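Local coordinates for probable aspartate aminotransferase 2 (Methanococcus jannaschii, PDB 2Z61), which catalyses the pyridoxal-phosphate-dependent transfer of an amino group from alanine to a furancarboxaldehyde phosphate, giving the furan precursor of methanofuran, at residues 282-288 with 350-354. Residues are numbered along the deposited sequence; the frame is centred on the assembly and turned at random.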
loop_
_atom_site.group_PDB
_atom_site.type_symbol
_atom_site.label_atom_id
_atom_site.label_comp_id
_atom_site.label_asym_id
_atom_site.label_seq_id
_atom_site.Cartn_x
_atom_site.Cartn_y
_atom_site.Cartn_z
ATOM N N PHE A 282 -12.690 20.926 16.939
ATOM C CA PHE A 282 -11.442 20.408 17.499
ATOM C C PHE A 282 -10.817 21.432 18.445
ATOM O O PHE A 282 -10.280 21.075 19.489
ATOM C CB PHE A 282 -10.441 20.079 16.379
ATOM C CG PHE A 282 -10.509 18.653 15.875
ATOM C CD1 PHE A 282 -10.383 18.377 14.520
ATOM C CD2 PHE A 282 -10.653 17.587 16.756
ATOM C CE1 PHE A 282 -10.397 17.066 14.050
ATOM C CE2 PHE A 282 -10.669 16.267 16.297
ATOM C CZ PHE A 282 -10.540 16.009 14.940
ATOM N N ASP A 283 -10.883 22.706 18.072
ATOM C CA ASP A 283 -10.296 23.754 18.896
ATOM C C ASP A 283 -11.056 23.917 20.212
ATOM O O ASP A 283 -10.455 24.180 21.258
ATOM C CB ASP A 283 -10.266 25.077 18.126
ATOM C CG ASP A 283 -9.533 26.170 18.879
ATOM O OD1 ASP A 283 -8.516 25.861 19.533
ATOM O OD2 ASP A 283 -9.961 27.341 18.807
ATOM N N ARG A 284 -12.376 23.757 20.163
ATOM C CA ARG A 284 -13.176 23.869 21.375
ATOM C C ARG A 284 -12.742 22.750 22.322
ATOM O O ARG A 284 -12.614 22.950 23.531
ATOM C CB ARG A 284 -14.666 23.723 21.055
ATOM C CG ARG A 284 -15.573 24.180 22.189
ATOM C CD ARG A 284 -17.044 24.024 21.842
ATOM N NE ARG A 284 -17.762 23.137 22.753
ATOM C CZ ARG A 284 -18.378 22.022 22.371
ATOM N NH1 ARG A 284 -18.367 21.661 21.096
ATOM N NH2 ARG A 284 -19.002 21.265 23.264
ATOM N N ARG A 285 -12.504 21.572 21.756
ATOM C CA ARG A 285 -12.077 20.419 22.534
ATOM C C ARG A 285 -10.677 20.636 23.103
ATOM O O ARG A 285 -10.416 20.353 24.272
ATOM C CB ARG A 285 -12.073 19.178 21.651
ATOM C CG ARG A 285 -13.413 18.872 21.004
ATOM C CD ARG A 285 -13.238 17.802 19.951
ATOM N NE ARG A 285 -14.501 17.266 19.473
ATOM C CZ ARG A 285 -14.592 16.298 18.569
ATOM N NH1 ARG A 285 -13.483 15.771 18.053
ATOM N NH2 ARG A 285 -15.788 15.855 18.185
ATOM N N ARG A 286 -9.776 21.141 22.265
ATOM C CA ARG A 286 -8.402 21.384 22.687
ATOM C C ARG A 286 -8.338 22.300 23.915
ATOM O O ARG A 286 -7.531 22.081 24.830
ATOM C CB ARG A 286 -7.616 21.995 21.524
ATOM C CG ARG A 286 -6.260 22.535 21.903
ATOM C CD ARG A 286 -5.652 23.308 20.748
ATOM N NE ARG A 286 -6.067 24.706 20.786
ATOM C CZ ARG A 286 -5.282 25.708 21.162
ATOM N NH1 ARG A 286 -4.033 25.471 21.543
ATOM N NH2 ARG A 286 -5.748 26.948 21.138
ATOM N N ARG A 287 -9.189 23.319 23.931
ATOM C CA ARG A 287 -9.216 24.261 25.043
ATOM C C ARG A 287 -9.733 23.594 26.315
ATOM O O ARG A 287 -9.248 23.874 27.409
ATOM C CB ARG A 287 -10.084 25.472 24.684
ATOM C CG ARG A 287 -9.476 26.369 23.608
ATOM C CD ARG A 287 -10.420 27.499 23.211
ATOM N NE ARG A 287 -9.928 28.251 22.056
ATOM C CZ ARG A 287 -8.807 28.967 22.043
ATOM N NH1 ARG A 287 -8.048 29.044 23.129
ATOM N NH2 ARG A 287 -8.438 29.604 20.937
ATOM N N LEU A 288 -10.713 22.707 26.162
ATOM C CA LEU A 288 -11.283 21.996 27.299
ATOM C C LEU A 288 -10.190 21.132 27.919
ATOM O O LEU A 288 -10.048 21.076 29.141
ATOM C CB LEU A 288 -12.441 21.099 26.846
ATOM C CG LEU A 288 -13.384 20.518 27.908
ATOM C CD1 LEU A 288 -14.013 19.247 27.366
ATOM C CD2 LEU A 288 -12.634 20.204 29.188
ATOM N N TYR A 350 -7.947 14.292 21.631
ATOM C CA TYR A 350 -9.300 14.801 21.776
ATOM C C TYR A 350 -10.116 14.581 20.513
ATOM O O TYR A 350 -10.994 15.376 20.164
ATOM C CB TYR A 350 -9.296 16.279 22.192
ATOM C CG TYR A 350 -8.346 17.188 21.442
ATOM C CD1 TYR A 350 -8.727 17.808 20.253
ATOM C CD2 TYR A 350 -7.082 17.478 21.958
ATOM C CE1 TYR A 350 -7.879 18.706 19.607
ATOM C CE2 TYR A 350 -6.225 18.370 21.315
ATOM C CZ TYR A 350 -6.631 18.981 20.144
ATOM O OH TYR A 350 -5.788 19.868 19.514
ATOM N N ALA A 351 -9.810 13.477 19.837
ATOM C CA ALA A 351 -10.503 13.077 18.627
ATOM C C ALA A 351 -11.693 12.237 19.073
ATOM O O ALA A 351 -11.953 11.157 18.540
ATOM C CB ALA A 351 -9.579 12.253 17.738
ATOM N N ASN A 352 -12.403 12.738 20.074
ATOM C CA ASN A 352 -13.568 12.052 20.595
ATOM C C ASN A 352 -14.562 13.195 20.827
ATOM O O ASN A 352 -14.149 14.349 20.950
ATOM C CB ASN A 352 -13.181 11.313 21.899
ATOM C CG ASN A 352 -14.184 10.249 22.289
ATOM O OD1 ASN A 352 -15.387 10.432 22.114
ATOM N ND2 ASN A 352 -13.699 9.135 22.836
ATOM N N SER A 353 -15.853 12.883 20.836
ATOM C CA SER A 353 -16.935 13.833 21.102
ATOM C C SER A 353 -16.573 14.722 22.297
ATOM O O SER A 353 -15.926 14.266 23.233
ATOM C CB SER A 353 -18.256 13.047 21.489
ATOM O OG SER A 353 -18.307 12.454 22.812
ATOM N N TYR A 354 -17.057 15.953 22.309
ATOM C CA TYR A 354 -16.803 16.839 23.441
ATOM C C TYR A 354 -17.245 16.257 24.805
ATOM O O TYR A 354 -16.484 16.254 25.775
ATOM C CB TYR A 354 -17.544 18.138 23.187
ATOM C CG TYR A 354 -17.202 19.250 24.140
ATOM C CD1 TYR A 354 -16.029 19.992 23.985
ATOM C CD2 TYR A 354 -18.037 19.553 25.215
ATOM C CE1 TYR A 354 -15.698 21.010 24.879
ATOM C CE2 TYR A 354 -17.718 20.562 26.114
ATOM C CZ TYR A 354 -16.550 21.287 25.941
ATOM O OH TYR A 354 -16.241 22.294 26.825
HETATM O O HOH W 1 -17.329 17.091 20.098
#
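Tyr354 is sandwiched between two side chains of helix 269-295. Over one face of its ring lies the Arg284 guanidinium, CZ 3.5 Å from the ring centroid in a cation-pi contact, though its exact seating is doubtful because the model brings NH2 too near the ring; over the opposite face Leu288 CD1 makes a CH-pi contact, 3.8 Å from the centroid. CG of Tyr354, anti to the backbone N (chi1 -170°), carries the ring on between the two. With an alanine in place of Tyr354, Arg284 would probably keep Glu281 but lose its aromatic platform, and a gap would open beside Leu288. Arg285, extended from CG to NE, runs alongside the loop, its NH1 giving Tyr350 O a weak hydrogen bond of 3.3 Å. Asn352 O sits over the centre of the guanidinium face, 3.1 Å from Arg285 CZ, badly angled for a hydrogen bond. Arg285 NH2 donates to a water that also accepts from Tyr354 N, a doubtfully short leg, and forms a salt bridge with Asp40. Tyr350 lays its ring face over Arg286 CA, while its CD1 meets Phe282 CD2 at 4.0 Å. The contact thus packs the turn between strand 346-349 and helix 354-368 onto the long helix, and Arg285's buried charge is probably balanced by Asp40 and, more weakly, Glu281, with loop carbonyls adding favourable electrostatics.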